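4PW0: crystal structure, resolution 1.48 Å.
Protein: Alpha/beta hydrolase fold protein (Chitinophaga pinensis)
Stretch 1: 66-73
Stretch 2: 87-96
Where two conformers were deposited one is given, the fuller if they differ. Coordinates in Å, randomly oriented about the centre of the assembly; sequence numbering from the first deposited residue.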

# COMPACT_ATOMS: atom_id res chain seq x y z
N LEU A 66 19.82 8.95 -8.13
CA LEU A 66 19.70 7.54 -7.77
C LEU A 66 21.02 6.86 -8.06
O LEU A 66 21.56 6.97 -9.17
N ILE A 67 21.55 6.16 -7.07
CA ILE A 67 22.79 5.43 -7.20
C ILE A 67 22.48 3.94 -7.15
O ILE A 67 21.85 3.45 -6.20
N ILE A 68 22.89 3.24 -8.18
CA ILE A 68 22.93 1.78 -8.22
C ILE A 68 24.38 1.36 -8.20
O ILE A 68 25.24 2.04 -8.80
N PHE A 69 24.71 0.31 -7.48
CA PHE A 69 26.08 -0.14 -7.35
C PHE A 69 26.22 -1.62 -7.22
O PHE A 69 25.29 -2.31 -6.75
N ASP A 70 27.40 -2.14 -7.56
CA ASP A 70 27.77 -3.49 -7.27
C ASP A 70 28.54 -3.52 -5.97
O ASP A 70 29.59 -2.84 -5.82
N ASN A 71 28.04 -4.24 -4.98
CA ASN A 71 28.77 -4.40 -3.74
C ASN A 71 30.07 -5.22 -4.01
O ASN A 71 30.26 -5.77 -5.08
N LYS A 72 30.94 -5.34 -2.99
CA LYS A 72 32.27 -5.90 -3.14
C LYS A 72 32.17 -7.29 -3.77
O LYS A 72 31.37 -8.14 -3.36
N GLY A 73 32.95 -7.50 -4.83
CA GLY A 73 33.03 -8.76 -5.52
C GLY A 73 31.97 -9.06 -6.56
O GLY A 73 32.06 -10.04 -7.28
N ALA A 87 28.93 -7.64 7.05
CA ALA A 87 30.08 -7.22 6.25
C ALA A 87 29.69 -6.52 4.95
O ALA A 87 30.30 -5.56 4.53
N MSE A 88 28.63 -7.03 4.31
CA MSE A 88 28.14 -6.34 3.12
C MSE A 88 27.68 -4.94 3.39
O MSE A 88 27.83 -4.04 2.55
N THR A 89 27.14 -4.72 4.58
CA THR A 89 26.70 -3.41 5.02
C THR A 89 27.91 -2.50 5.26
O THR A 89 27.90 -1.36 4.82
N ALA A 90 28.94 -3.02 5.94
CA ALA A 90 30.17 -2.25 6.16
C ALA A 90 30.83 -1.85 4.84
O ALA A 90 31.27 -0.70 4.64
N ASP A 91 30.84 -2.80 3.89
CA ASP A 91 31.41 -2.54 2.57
C ASP A 91 30.62 -1.46 1.82
O ASP A 91 31.17 -0.51 1.24
N ALA A 92 29.29 -1.58 1.85
CA ALA A 92 28.50 -0.57 1.22
C ALA A 92 28.73 0.82 1.80
O ALA A 92 28.78 1.80 1.09
N LEU A 93 28.86 0.89 3.11
CA LEU A 93 29.10 2.15 3.77
C LEU A 93 30.44 2.77 3.37
O LEU A 93 30.51 3.98 3.17
N GLU A 94 31.48 1.95 3.20
CA GLU A 94 32.78 2.50 2.78
C GLU A 94 32.64 3.11 1.37
O GLU A 94 33.18 4.17 1.07
N PHE A 95 31.87 2.45 0.51
CA PHE A 95 31.61 2.93 -0.83
C PHE A 95 30.85 4.23 -0.83
O PHE A 95 31.24 5.19 -1.50
N ILE A 96 29.74 4.29 -0.09
CA ILE A 96 28.86 5.45 -0.11
C ILE A 96 29.62 6.66 0.47
O ILE A 96 29.56 7.77 -0.07

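What is the firmest polar link between the two stretches? It is the hydrogen bond from Asn71 ND2 to the backbone oxygen Met88 O, 3.1 Å long and nearly straight at 163°. That oxygen already accepts the helical hydrogen bond from Ala92 N, at 2.9 Å from Met88 O, so the amide joins an existing helix bond. The CA-to-CB bond of Asn71 points sideways, but with chi1 at -149°, between wells, the end of the side chain comes nearer the helix. Its other amide atom serves the loop: Lys72 N donates to Asn71 OD1 at 2.8 Å, which helps fix the amide's orientation. Asn71 OD1 also lies 3.5 Å from Asp91 CB.

How does Lys72 meet the acidic side chains of the helix? Its CA-to-CB bond points toward the helix, and the chain runs t, t, m, t, with a single bend at chi3. Lys72 NZ forms a salt bridge with Asp91 OD1 at 3.3 Å, whose hydrogen bond is weak. Asp91, rotamer m, also points toward the loop. Glu94 starts sideways, but its p rotamer brings the carboxylate nearer; Lys72 NZ and Glu94 OE2 remain 4.2 Å apart, opposite charges near each other but beyond a salt bridge.

What do the waters add to this rather loose charge pairing? Water 4 accepts from Lys72 NZ at 2.7 Å and is placed to donate to Asp91 OD1, 2.6 Å away, so it can link the salt-bridge partners by shorter contacts than their direct one. Water 2 connects Lys72 NZ, 3.1 Å from its oxygen, to Asp91 OD2, 2.7 Å from it. On the amide side, water 1 donates to Asp91 OD2 at 2.7 Å and weakly to Asn71 OD1 at 2.8 Å. Asp91 thus connects with both loop side chains, directly or through solvent.

Where does the packing turn apolar? It does so along the strand, where Ile67 and Phe69 point toward the helix while Ile68 between them points away. Phe69, chi1 p, and Phe95, chi1 t, are both buried and point toward each other's stretch. Their planes lie at 21° with centroids 4.8 Å apart, but the rings are slid so that they barely overlap; Phe69 CG approaches Phe95 CE2 to 3.4 Å. Phe95 CD2 lies over one face of the Phe69 ring, and Phe69 CZ reaches Ala92 CB at 3.8 Å. Ile67, m at both chi angles, places CG2 at the edge of the Phe95 ring, 4.2 Å from Phe95 CZ.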

# COMPACT_ATOMS: atom_id res chain seq x y z
CB LEU A 66 18.56 6.95 -8.59
CG LEU A 66 18.01 5.61 -8.24
CD1 LEU A 66 16.57 5.37 -8.63
CD2 LEU A 66 18.86 4.61 -9.02
CB ILE A 67 23.79 5.78 -6.05
CG1 ILE A 67 24.11 7.28 -6.03
CG2 ILE A 67 25.03 4.90 -6.13
CD1 ILE A 67 24.97 7.70 -7.15
CB ILE A 68 22.16 1.16 -9.41
CG1 ILE A 68 22.56 1.79 -10.77
CG2 ILE A 68 20.65 1.28 -9.18
CD1 ILE A 68 22.01 1.05 -11.97
CB PHE A 69 26.78 0.57 -6.16
CG PHE A 69 26.40 0.04 -4.80
CD1 PHE A 69 25.16 0.33 -4.22
CD2 PHE A 69 27.27 -0.74 -4.10
CE1 PHE A 69 24.83 -0.18 -2.98
CE2 PHE A 69 26.96 -1.26 -2.86
CZ PHE A 69 25.72 -0.98 -2.29
CB ASP A 70 28.60 -4.12 -8.35
CG ASP A 70 27.86 -4.48 -9.62
OD1 ASP A 70 26.67 -4.88 -9.54
OD2 ASP A 70 28.49 -4.39 -10.74
CB ASN A 71 27.84 -5.01 -2.69
CG ASN A 71 28.17 -4.57 -1.26
OD1 ASN A 71 29.34 -4.31 -0.91
ND2 ASN A 71 27.13 -4.44 -0.42
CB LYS A 72 32.92 -5.99 -1.77
CG LYS A 72 34.34 -6.56 -1.82
CD LYS A 72 34.97 -6.65 -0.44
CE LYS A 72 35.32 -5.30 0.13
NZ LYS A 72 36.00 -5.49 1.47
CB ALA A 87 31.00 -8.41 5.97
CB MSE A 88 26.97 -7.11 2.50
CG MSE A 88 27.40 -8.49 1.99
SE MSE A 88 25.84 -9.46 1.28
CE MSE A 88 26.72 -11.12 0.94
CB THR A 89 25.83 -3.52 6.29
OG1 THR A 89 24.72 -4.40 6.06
CG2 THR A 89 25.30 -2.17 6.69
CB ALA A 90 31.15 -3.07 7.00
CB ASP A 91 31.51 -3.80 1.74
CG ASP A 91 32.49 -4.85 2.33
OD1 ASP A 91 33.40 -4.44 3.15
OD2 ASP A 91 32.40 -6.05 1.96
CB ALA A 92 27.00 -0.91 1.28
CB LEU A 93 29.02 1.97 5.28
CG LEU A 93 27.61 1.90 5.87
CD1 LEU A 93 27.66 1.37 7.30
CD2 LEU A 93 26.93 3.25 5.79
CB GLU A 94 33.94 1.48 2.90
CG GLU A 94 34.06 0.41 1.83
CD GLU A 94 35.30 -0.48 1.92
OE1 GLU A 94 36.11 -0.30 2.86
OE2 GLU A 94 35.45 -1.37 1.04
CB PHE A 95 30.85 1.85 -1.64
CG PHE A 95 30.15 2.37 -2.85
CD1 PHE A 95 30.84 2.83 -3.96
CD2 PHE A 95 28.75 2.42 -2.88
CE1 PHE A 95 30.17 3.34 -5.04
CE2 PHE A 95 28.09 2.93 -3.97
CZ PHE A 95 28.80 3.42 -5.05
CB ILE A 96 27.61 5.16 0.72
CG1 ILE A 96 26.78 4.04 0.07
CG2 ILE A 96 26.79 6.42 0.88
CD1 ILE A 96 25.75 3.44 1.01
O HOH W 1 30.16 -6.56 0.53
O HOH W 2 34.33 -7.62 2.95
O HOH W 3 37.71 -2.60 0.60
O HOH W 4 35.74 -3.42 3.15